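Local atomic coordinates of ABC transporter (Caldanaerobius, PDB entry 4G68), a protein that probably captures xylan-derived sugars outside the cell as the solute-binding component of an ABC transporter. Residues D208-V217 against I305-I316; T236-N247 against L411-S422. All blocks are in the same frame, centred on the assembly; numbering follows the deposited sequence.

Interaction 1. Residues D208-V217 against I305-I316; sequences DMIALREGGV and IEGGKGDPTEYI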
loop_
_atom_site.group_PDB
_atom_site.type_symbol
_atom_site.label_atom_id
_atom_site.label_comp_id
_atom_site.label_asym_id
_atom_site.label_seq_id
_atom_site.Cartn_x
_atom_site.Cartn_y
_atom_site.Cartn_z
ATOM N N ASP C 208 5.512 -9.691 -5.415
ATOM C CA ASP C 208 4.838 -10.185 -4.182
ATOM C C ASP C 208 3.514 -10.908 -4.410
ATOM O O ASP C 208 3.308 -12.012 -3.870
ATOM C CB ASP C 208 4.607 -9.055 -3.184
ATOM C CG ASP C 208 5.884 -8.436 -2.693
ATOM O OD1 ASP C 208 6.935 -8.895 -3.113
ATOM O OD2 ASP C 208 5.837 -7.448 -1.907
ATOM N N MET C 209 2.627 -10.273 -5.192
ATOM C CA MET C 209 1.303 -10.870 -5.441
ATOM C C MET C 209 1.438 -12.216 -6.113
ATOM O O MET C 209 0.736 -13.164 -5.748
ATOM C CB MET C 209 0.378 -10.017 -6.327
ATOM C CG MET C 209 -0.588 -10.955 -7.120
ATOM S SD MET C 209 -1.852 -11.621 -5.984
ATOM C CE MET C 209 -2.255 -10.063 -5.168
ATOM N N ILE C 210 2.303 -12.270 -7.129
ATOM C CA ILE C 210 2.482 -13.484 -7.877
ATOM C C ILE C 210 3.065 -14.562 -6.959
ATOM O O ILE C 210 2.509 -15.676 -6.938
ATOM C CB ILE C 210 3.301 -13.295 -9.193
ATOM C CG1 ILE C 210 2.693 -12.188 -10.103
ATOM C CG2 ILE C 210 3.437 -14.662 -9.894
ATOM C CD1 ILE C 210 3.727 -11.572 -11.111
ATOM N N ALA C 211 4.086 -14.229 -6.143
ATOM C CA ALA C 211 4.626 -15.177 -5.079
ATOM C C ALA C 211 3.506 -15.645 -4.156
ATOM O O ALA C 211 3.425 -16.821 -3.768
ATOM C CB ALA C 211 5.784 -14.522 -4.286
ATOM N N LEU C 212 2.593 -14.752 -3.809
ATOM C CA LEU C 212 1.435 -15.219 -2.935
ATOM C C LEU C 212 0.515 -16.194 -3.627
ATOM O O LEU C 212 0.061 -17.221 -3.038
ATOM C CB LEU C 212 0.678 -14.041 -2.394
ATOM C CG LEU C 212 -0.406 -14.085 -1.335
ATOM C CD1 LEU C 212 -1.059 -12.706 -1.299
ATOM C CD2 LEU C 212 -1.518 -15.030 -1.638
ATOM N N ARG C 213 0.280 -15.944 -4.915
ATOM C CA ARG C 213 -0.484 -16.888 -5.696
ATOM C C ARG C 213 0.252 -18.222 -5.923
ATOM O O ARG C 213 -0.400 -19.257 -5.862
ATOM C CB ARG C 213 -0.895 -16.275 -7.010
ATOM C CG ARG C 213 -1.882 -15.163 -6.787
ATOM C CD ARG C 213 -3.257 -15.675 -6.798
ATOM N NE ARG C 213 -4.251 -14.578 -6.828
ATOM C CZ ARG C 213 -4.800 -14.009 -5.747
ATOM N NH1 ARG C 213 -4.463 -14.445 -4.528
ATOM N NH2 ARG C 213 -5.741 -13.050 -5.887
ATOM N N GLU C 214 1.575 -18.189 -6.145
ATOM C CA GLU C 214 2.376 -19.431 -6.442
ATOM C C GLU C 214 2.582 -20.335 -5.222
ATOM O O GLU C 214 2.505 -21.582 -5.304
ATOM C CB GLU C 214 3.755 -19.123 -7.025
ATOM C CG GLU C 214 3.825 -18.427 -8.404
ATOM C CD GLU C 214 3.609 -19.378 -9.586
ATOM O OE1 GLU C 214 2.866 -20.384 -9.440
ATOM O OE2 GLU C 214 4.140 -19.089 -10.690
ATOM N N GLY C 215 2.865 -19.712 -4.088
ATOM C CA GLY C 215 3.324 -20.436 -2.884
ATOM C C GLY C 215 2.324 -20.478 -1.732
ATOM O O GLY C 215 2.470 -21.311 -0.850
ATOM N N GLY C 216 1.318 -19.591 -1.743
ATOM C CA GLY C 216 0.414 -19.356 -0.608
ATOM C C GLY C 216 0.968 -18.483 0.515
ATOM O O GLY C 216 2.150 -18.181 0.512
ATOM N N VAL C 217 0.104 -18.108 1.498
ATOM C CA VAL C 217 0.458 -17.154 2.540
ATOM C C VAL C 217 1.536 -17.632 3.509
ATOM O O VAL C 217 2.336 -16.803 4.029
ATOM C CB VAL C 217 -0.768 -16.535 3.289
ATOM C CG1 VAL C 217 -1.552 -17.541 4.110
ATOM C CG2 VAL C 217 -0.341 -15.314 4.089
ATOM N N ILE C 305 -3.667 -18.490 -10.480
ATOM C CA ILE C 305 -2.497 -19.039 -11.182
ATOM C C ILE C 305 -2.582 -20.546 -11.111
ATOM O O ILE C 305 -2.568 -21.098 -10.002
ATOM C CB ILE C 305 -1.172 -18.479 -10.620
ATOM C CG1 ILE C 305 -1.170 -16.945 -10.859
ATOM C CG2 ILE C 305 0.033 -19.187 -11.244
ATOM C CD1 ILE C 305 -0.164 -16.199 -10.034
ATOM N N GLU C 306 -2.727 -21.183 -12.294
ATOM C CA GLU C 306 -2.865 -22.632 -12.409
ATOM C C GLU C 306 -1.675 -23.305 -11.744
ATOM O O GLU C 306 -0.544 -22.920 -11.980
ATOM C CB GLU C 306 -2.929 -23.041 -13.880
ATOM C CG GLU C 306 -3.287 -24.523 -14.128
ATOM C CD GLU C 306 -3.577 -24.781 -15.607
ATOM O OE1 GLU C 306 -4.755 -24.926 -15.978
ATOM O OE2 GLU C 306 -2.643 -24.760 -16.411
ATOM N N GLY C 307 -1.914 -24.282 -10.883
ATOM C CA GLY C 307 -0.772 -25.003 -10.325
ATOM C C GLY C 307 -0.215 -24.374 -9.050
ATOM O O GLY C 307 0.566 -25.026 -8.315
ATOM N N GLY C 308 -0.599 -23.116 -8.789
ATOM C CA GLY C 308 -0.224 -22.413 -7.563
ATOM C C GLY C 308 -0.903 -22.944 -6.295
ATOM O O GLY C 308 -2.039 -23.470 -6.312
ATOM N N LYS C 309 -0.219 -22.780 -5.168
ATOM C CA LYS C 309 -0.747 -23.241 -3.892
ATOM C C LYS C 309 -1.657 -22.222 -3.176
ATOM O O LYS C 309 -2.423 -22.584 -2.276
ATOM C CB LYS C 309 0.399 -23.674 -2.974
ATOM C CG LYS C 309 1.121 -24.928 -3.470
ATOM C CD LYS C 309 0.084 -26.067 -3.601
ATOM C CE LYS C 309 0.581 -27.098 -4.518
ATOM N NZ LYS C 309 1.056 -26.383 -5.783
ATOM N N GLY C 310 -1.584 -20.951 -3.570
ATOM C CA GLY C 310 -2.400 -19.917 -2.922
ATOM C C GLY C 310 -3.899 -20.145 -3.068
ATOM O O GLY C 310 -4.370 -20.664 -4.096
ATOM N N ASP C 311 -4.655 -19.810 -2.022
ATOM C CA ASP C 311 -6.097 -19.665 -2.151
ATOM C C ASP C 311 -6.352 -18.404 -3.013
ATOM O O ASP C 311 -5.682 -17.421 -2.791
ATOM C CB ASP C 311 -6.705 -19.454 -0.773
ATOM C CG ASP C 311 -8.214 -19.216 -0.822
ATOM O OD1 ASP C 311 -8.682 -18.214 -1.408
ATOM O OD2 ASP C 311 -8.959 -20.028 -0.231
ATOM N N PRO C 312 -7.335 -18.432 -3.967
ATOM C CA PRO C 312 -7.517 -17.291 -4.888
ATOM C C PRO C 312 -7.983 -15.978 -4.255
ATOM O O PRO C 312 -8.073 -14.941 -4.959
ATOM C CB PRO C 312 -8.607 -17.793 -5.862
ATOM C CG PRO C 312 -8.366 -19.255 -5.884
ATOM C CD PRO C 312 -8.092 -19.611 -4.431
ATOM N N THR C 313 -8.319 -16.029 -2.960
ATOM C CA THR C 313 -8.852 -14.846 -2.249
ATOM C C THR C 313 -7.790 -14.131 -1.362
ATOM O O THR C 313 -8.056 -13.064 -0.790
ATOM C CB THR C 313 -10.005 -15.215 -1.310
ATOM O OG1 THR C 313 -9.458 -15.976 -0.230
ATOM C CG2 THR C 313 -11.141 -16.042 -2.040
ATOM N N GLU C 314 -6.623 -14.740 -1.207
ATOM C CA GLU C 314 -5.541 -14.098 -0.442
ATOM C C GLU C 314 -5.117 -12.823 -1.150
ATOM O O GLU C 314 -5.054 -12.768 -2.383
ATOM C CB GLU C 314 -4.315 -15.024 -0.267
ATOM C CG GLU C 314 -4.591 -16.461 0.202
ATOM C CD GLU C 314 -3.343 -17.349 0.232
ATOM O OE1 GLU C 314 -2.366 -17.048 -0.460
ATOM O OE2 GLU C 314 -3.292 -18.349 1.001
ATOM N N TYR C 315 -4.774 -11.807 -0.356
ATOM C CA TYR C 315 -4.339 -10.540 -0.917
ATOM C C TYR C 315 -3.101 -9.980 -0.245
ATOM O O TYR C 315 -2.781 -10.355 0.893
ATOM C CB TYR C 315 -5.499 -9.547 -0.940
ATOM C CG TYR C 315 -6.008 -9.083 0.395
ATOM C CD1 TYR C 315 -7.023 -9.771 1.073
ATOM C CD2 TYR C 315 -5.515 -7.895 0.952
ATOM C CE1 TYR C 315 -7.524 -9.313 2.302
ATOM C CE2 TYR C 315 -5.970 -7.434 2.193
ATOM C CZ TYR C 315 -6.970 -8.134 2.871
ATOM O OH TYR C 315 -7.435 -7.627 4.058
ATOM N N ILE C 316 -2.351 -9.179 -0.999
ATOM C CA ILE C 316 -1.270 -8.406 -0.423
ATOM C C ILE C 316 -1.933 -7.156 0.170
ATOM O O ILE C 316 -2.683 -6.429 -0.509
ATOM C CB ILE C 316 -0.220 -8.030 -1.509
ATOM C CG1 ILE C 316 0.432 -9.290 -2.107
ATOM C CG2 ILE C 316 0.793 -6.974 -1.007
ATOM C CD1 ILE C 316 1.502 -9.908 -1.222
HETATM O O HOH W 1 -6.855 -10.995 -3.853
#

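Interaction 2. Residues T236-N247 against L411-S422; sequences TDAAQKLQDMVN and LFAKQITPEEYS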
loop_
_atom_site.group_PDB
_atom_site.type_symbol
_atom_site.label_atom_id
_atom_site.label_comp_id
_atom_site.label_asym_id
_atom_site.label_seq_id
_atom_site.Cartn_x
_atom_site.Cartn_y
_atom_site.Cartn_z
ATOM N N THR C 236 10.921 -18.622 -7.459
ATOM C CA THR C 236 11.538 -18.571 -8.780
ATOM C C THR C 236 10.402 -18.506 -9.837
ATOM O O THR C 236 10.317 -17.513 -10.627
ATOM C CB THR C 236 12.492 -19.768 -9.026
ATOM O OG1 THR C 236 13.321 -19.939 -7.874
ATOM C CG2 THR C 236 13.426 -19.506 -10.225
ATOM N N ASP C 237 9.508 -19.501 -9.796
ATOM C CA ASP C 237 8.307 -19.556 -10.652
ATOM C C ASP C 237 7.530 -18.249 -10.689
ATOM O O ASP C 237 7.033 -17.905 -11.737
ATOM C CB ASP C 237 7.337 -20.656 -10.239
ATOM C CG ASP C 237 7.767 -22.067 -10.702
ATOM O OD1 ASP C 237 8.733 -22.236 -11.511
ATOM O OD2 ASP C 237 7.081 -23.021 -10.238
ATOM N N ALA C 238 7.407 -17.544 -9.545
ATOM C CA ALA C 238 6.858 -16.165 -9.568
ATOM C C ALA C 238 7.721 -15.163 -10.385
ATOM O O ALA C 238 7.196 -14.329 -11.138
ATOM C CB ALA C 238 6.592 -15.640 -8.150
ATOM N N ALA C 239 9.038 -15.243 -10.249
ATOM C CA ALA C 239 9.948 -14.328 -10.946
ATOM C C ALA C 239 9.821 -14.626 -12.443
ATOM O O ALA C 239 9.650 -13.711 -13.265
ATOM C CB ALA C 239 11.372 -14.479 -10.452
ATOM N N GLN C 240 9.838 -15.909 -12.783
ATOM C CA GLN C 240 9.616 -16.310 -14.169
ATOM C C GLN C 240 8.308 -15.662 -14.687
ATOM O O GLN C 240 8.320 -15.004 -15.722
ATOM C CB GLN C 240 9.590 -17.837 -14.326
ATOM C CG GLN C 240 9.431 -18.313 -15.775
ATOM C CD GLN C 240 10.456 -17.692 -16.684
ATOM O OE1 GLN C 240 11.636 -18.030 -16.634
ATOM N NE2 GLN C 240 10.017 -16.749 -17.502
ATOM N N LYS C 241 7.208 -15.827 -13.956
ATOM C CA LYS C 241 5.941 -15.176 -14.375
ATOM C C LYS C 241 5.918 -13.645 -14.476
ATOM O O LYS C 241 5.115 -13.107 -15.259
ATOM C CB LYS C 241 4.769 -15.636 -13.516
ATOM C CG LYS C 241 4.519 -17.130 -13.587
ATOM C CD LYS C 241 3.075 -17.334 -13.912
ATOM C CE LYS C 241 2.737 -18.762 -14.304
ATOM N NZ LYS C 241 2.648 -19.648 -13.115
ATOM N N LEU C 242 6.719 -12.935 -13.663
ATOM C CA LEU C 242 6.817 -11.470 -13.771
ATOM C C LEU C 242 7.474 -11.108 -15.137
ATOM O O LEU C 242 7.001 -10.192 -15.869
ATOM C CB LEU C 242 7.689 -10.931 -12.619
ATOM C CG LEU C 242 7.316 -9.702 -11.759
ATOM C CD1 LEU C 242 8.566 -8.828 -11.583
ATOM C CD2 LEU C 242 6.212 -8.863 -12.354
ATOM N N GLN C 243 8.554 -11.837 -15.469
ATOM C CA GLN C 243 9.304 -11.641 -16.756
ATOM C C GLN C 243 8.447 -11.963 -18.015
ATOM O O GLN C 243 8.565 -11.303 -19.070
ATOM C CB GLN C 243 10.700 -12.376 -16.763
ATOM C CG GLN C 243 11.698 -11.735 -15.758
ATOM C CD GLN C 243 13.175 -12.050 -16.021
ATOM O OE1 GLN C 243 14.101 -11.201 -15.828
ATOM N NE2 GLN C 243 13.406 -13.265 -16.512
ATOM N N ASP C 244 7.609 -12.991 -17.888
ATOM C CA ASP C 244 6.537 -13.297 -18.844
ATOM C C ASP C 244 5.658 -12.080 -19.192
ATOM O O ASP C 244 5.354 -11.801 -20.379
ATOM C CB ASP C 244 5.688 -14.432 -18.274
ATOM C CG ASP C 244 6.447 -15.759 -18.274
ATOM O OD1 ASP C 244 7.583 -15.748 -18.783
ATOM O OD2 ASP C 244 5.910 -16.785 -17.797
ATOM N N MET C 245 5.270 -11.316 -18.173
ATOM C CA MET C 245 4.524 -10.080 -18.435
ATOM C C MET C 245 5.420 -9.069 -19.135
ATOM O O MET C 245 4.970 -8.345 -20.016
ATOM C CB MET C 245 3.987 -9.471 -17.119
ATOM C CG MET C 245 3.048 -10.380 -16.319
ATOM S SD MET C 245 2.520 -9.617 -14.760
ATOM C CE MET C 245 1.973 -7.976 -15.370
ATOM N N VAL C 246 6.687 -8.991 -18.727
ATOM C CA VAL C 246 7.633 -8.056 -19.388
ATOM C C VAL C 246 7.748 -8.393 -20.887
ATOM O O VAL C 246 7.454 -7.533 -21.766
ATOM C CB VAL C 246 9.048 -8.014 -18.716
ATOM C CG1 VAL C 246 9.968 -7.080 -19.472
ATOM C CG2 VAL C 246 8.977 -7.537 -17.256
ATOM N N ASN C 247 8.113 -9.653 -21.153
ATOM C CA ASN C 247 8.265 -10.208 -22.466
ATOM C C ASN C 247 7.007 -10.216 -23.343
ATOM O O ASN C 247 7.135 -10.147 -24.567
ATOM C CB ASN C 247 8.799 -11.642 -22.387
ATOM C CG ASN C 247 10.147 -11.732 -21.709
ATOM O OD1 ASN C 247 10.932 -10.791 -21.732
ATOM N ND2 ASN C 247 10.406 -12.867 -21.075
ATOM N N LEU C 411 14.832 -8.027 -12.221
ATOM C CA LEU C 411 13.902 -8.897 -12.954
ATOM C C LEU C 411 13.145 -8.157 -14.062
ATOM O O LEU C 411 13.099 -8.630 -15.217
ATOM C CB LEU C 411 12.884 -9.583 -12.021
ATOM C CG LEU C 411 13.357 -10.716 -11.106
ATOM C CD1 LEU C 411 12.225 -11.117 -10.149
ATOM C CD2 LEU C 411 13.845 -11.926 -11.909
ATOM N N PHE C 412 12.519 -7.024 -13.717
ATOM C CA PHE C 412 11.816 -6.203 -14.732
ATOM C C PHE C 412 12.765 -5.779 -15.877
ATOM O O PHE C 412 12.325 -5.561 -17.042
ATOM C CB PHE C 412 11.227 -4.958 -14.103
ATOM C CG PHE C 412 9.888 -5.175 -13.415
ATOM C CD1 PHE C 412 9.809 -5.368 -11.990
ATOM C CD2 PHE C 412 8.709 -5.218 -14.158
ATOM C CE1 PHE C 412 8.578 -5.536 -11.361
ATOM C CE2 PHE C 412 7.476 -5.377 -13.536
ATOM C CZ PHE C 412 7.405 -5.560 -12.130
ATOM N N ALA C 413 14.043 -5.639 -15.526
ATOM C CA ALA C 413 15.051 -5.004 -16.407
ATOM C C ALA C 413 15.714 -6.054 -17.240
ATOM O O ALA C 413 16.549 -5.741 -18.084
ATOM C CB ALA C 413 16.114 -4.276 -15.598
ATOM N N LYS C 414 15.353 -7.308 -16.987
ATOM C CA LYS C 414 15.915 -8.449 -17.724
ATOM C C LYS C 414 17.438 -8.550 -17.510
ATOM O O LYS C 414 18.157 -9.042 -18.397
ATOM C CB LYS C 414 15.578 -8.334 -19.224
ATOM C CG LYS C 414 14.090 -8.341 -19.563
ATOM C CD LYS C 414 13.467 -9.711 -19.319
ATOM C CE LYS C 414 13.776 -10.626 -20.492
ATOM N NZ LYS C 414 13.235 -11.993 -20.302
ATOM N N GLN C 415 17.904 -8.083 -16.333
ATOM C CA GLN C 415 19.331 -8.127 -15.936
ATOM C C GLN C 415 19.672 -9.276 -14.972
ATOM O O GLN C 415 20.844 -9.638 -14.807
ATOM C CB GLN C 415 19.786 -6.806 -15.331
ATOM C CG GLN C 415 19.762 -5.641 -16.296
ATOM C CD GLN C 415 19.975 -4.317 -15.600
ATOM O OE1 GLN C 415 20.726 -4.243 -14.616
ATOM N NE2 GLN C 415 19.334 -3.260 -16.126
ATOM N N ILE C 416 18.655 -9.835 -14.323
ATOM C CA ILE C 416 18.832 -11.059 -13.594
ATOM C C ILE C 416 17.875 -12.124 -14.143
ATOM O O ILE C 416 16.817 -11.789 -14.682
ATOM C CB ILE C 416 18.652 -10.788 -12.064
ATOM C CG1 ILE C 416 19.221 -11.937 -11.230
ATOM C CG2 ILE C 416 17.211 -10.419 -11.691
ATOM C CD1 ILE C 416 19.668 -11.498 -9.858
ATOM N N THR C 417 18.290 -13.389 -14.074
ATOM C CA THR C 417 17.402 -14.548 -14.277
ATOM C C THR C 417 16.597 -14.843 -12.999
ATOM O O THR C 417 17.026 -14.449 -11.899
ATOM C CB THR C 417 18.231 -15.806 -14.642
ATOM O OG1 THR C 417 19.129 -16.124 -13.565
ATOM C CG2 THR C 417 19.074 -15.555 -15.938
ATOM N N PRO C 418 15.444 -15.562 -13.124
ATOM C CA PRO C 418 14.682 -16.042 -11.936
ATOM C C PRO C 418 15.504 -16.870 -10.956
ATOM O O PRO C 418 15.336 -16.738 -9.756
ATOM C CB PRO C 418 13.622 -16.944 -12.556
ATOM C CG PRO C 418 13.380 -16.358 -13.909
ATOM C CD PRO C 418 14.725 -15.867 -14.383
ATOM N N GLU C 419 16.328 -17.779 -11.471
ATOM C CA GLU C 419 17.165 -18.643 -10.642
ATOM C C GLU C 419 18.223 -17.821 -9.901
ATOM O O GLU C 419 18.418 -17.997 -8.709
ATOM C CB GLU C 419 17.780 -19.747 -11.491
ATOM C CG GLU C 419 16.778 -20.828 -11.946
ATOM C CD GLU C 419 15.939 -20.467 -13.190
ATOM O OE1 GLU C 419 16.321 -19.552 -13.972
ATOM O OE2 GLU C 419 14.880 -21.143 -13.386
ATOM N N GLU C 420 18.861 -16.879 -10.589
ATOM C CA GLU C 420 19.801 -15.970 -9.936
ATOM C C GLU C 420 19.077 -15.052 -8.989
ATOM O O GLU C 420 19.619 -14.679 -7.939
ATOM C CB GLU C 420 20.631 -15.174 -10.943
ATOM C CG GLU C 420 21.937 -15.878 -11.309
ATOM C CD GLU C 420 22.805 -16.105 -10.074
ATOM O OE1 GLU C 420 23.032 -15.131 -9.305
ATOM O OE2 GLU C 420 23.255 -17.258 -9.847
ATOM N N TYR C 421 17.844 -14.704 -9.350
ATOM C CA TYR C 421 17.031 -13.890 -8.480
ATOM C C TYR C 421 16.866 -14.544 -7.131
ATOM O O TYR C 421 17.119 -13.918 -6.147
ATOM C CB TYR C 421 15.661 -13.636 -9.076
ATOM C CG TYR C 421 14.720 -13.058 -8.060
ATOM C CD1 TYR C 421 14.812 -11.721 -7.680
ATOM C CD2 TYR C 421 13.750 -13.864 -7.457
ATOM C CE1 TYR C 421 13.946 -11.185 -6.738
ATOM C CE2 TYR C 421 12.883 -13.334 -6.514
ATOM C CZ TYR C 421 12.998 -12.007 -6.162
ATOM O OH TYR C 421 12.144 -11.535 -5.220
ATOM N N SER C 422 16.435 -15.809 -7.121
ATOM C CA SER C 422 16.083 -16.506 -5.904
ATOM C C SER C 422 17.313 -16.825 -5.070
ATOM O O SER C 422 17.231 -16.749 -3.844
ATOM C CB SER C 422 15.266 -17.763 -6.174
ATOM O OG SER C 422 14.051 -17.462 -6.839
HETATM O O HOH W 2 13.702 -19.125 -15.306
#

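Interaction 1. Residues D208-V217 against I305-I316
Gly310 and Lys309 present their backbone amides to the last turn of helix 201-215, where carbonyls run out of partners inside the helix. Gly310 N donates to Arg213 O at 3.1 Å. Lys309 N reaches Glu214 O at 3.0 Å in a nearly straight bond (175° at the hydrogen), while the Glu214 carboxylate turns to Lys241, outside the two segments, in a salt bridge. At Gly308 and at Gly310 a side chain would collide with this helix end: a CB on Gly308 would lie 2.5 Å from Arg213 O. The chain leaves helical geometry at Gly216, whose positive phi (79°) leads into the next helix, 217-224; there Val217 N gives a weak bond of 3.4 Å to Glu314 OE2.

The guanidinium of Arg213 is gripped by bonds along its rim and covered over both faces. A bend at chi2 (-90°) brings the group round to the 311-314 turn, where NH1 donates to Glu314 O at 2.8 Å. Water 1 accepts from NH2 and donates to that same carbonyl, and Phe302 O and Pro303 O take up NH2 and NE respectively. Met209 SD sits 3.8 Å above the centre of the guanidinium plane; the Pro312 carbonyl covers the opposite face, offset to the rim, at an angle too poor for a bond. Asp311 OD1 braces the turn by accepting from both Thr313 N and Thr313 OG1, the former through its anti lone pair at 2.7 Å. Beyond these polar groups, Leu212 CD1 meets Ile316 CD1 at 3.8 Å.

The arrangement combines an Asx turn within a type I turn and a helix C-terminus whose last carbonyls are taken up by loop amides, here fastening the connection between strands 297-300 and 317-325 to a helix of a solute-binding protein of the PBP clan.

Interaction 2. Residues T236-N247 against L411-S422
Pro418 fits as a knob into a hole formed by Thr236, Ala239, Gln240 and Gln243, where helix 418-429 begins to pack on helix 233-248. The short axes cross at 132° and approach to 8.5 Å, so the pair is splayed well away from antiparallel. On the Pro418 ring, CB lies 3.5 Å from Thr236 CG2, whereas CG faces the side chain of Gln240 and CD that of Gln243.

Helix 398-412 supplies the next layer. Leu242 lays its CD1 methyl over one face of the Phe412 ring, 3.6 Å from the centroid and 26° off the normal, a CH-pi contact in which the two side chains cross at about a right angle. Val246 CG2 approaches the same ring obliquely, 3.9 Å from Phe412 CD2. The fit is tight at Ala239, whose CB is 3.5 Å from Leu411 CD1.

Gln243 extends its chain into the corner between helices 398-412 and 418-429, among Leu411, Lys414, Ile416 and Pro418. Replacing it with an alanine would probably open a gap beneath the 411-416 segment and remove one wall of the Pro418 hole. Lys414 ends helix 398-412 in a Schellman motif and, bent at chi2 and at chi3 (-80°), folds back to give a weak bond from NZ to Asn247 OD1. At the other end of the contact, Thr236 OG1 and Ser422 OG share a hydrogen bond of 2.8 Å.

In the fold
Both contacts lie on the same side of the chain's centre, about 17 Å apart between their own centres, and are joined directly by a 2.9 Å salt bridge from Lys241 NZ to Glu214 OE2. Helices 201-215 and 233-248 also pack together, with Ala211 N 3.5 Å from Ala238 CB. Interaction 1 is partly buried and fixes a loop to a helix end, chiefly through backbone carbonyls, amides and one arginine. Interaction 2 is the more buried although farther from the chain's centre; it joins helices by apolar interlocking, with polar bonds toward its two ends. Their segments alternate along the chain, so the two contacts interlock sequence-distant parts of the fold.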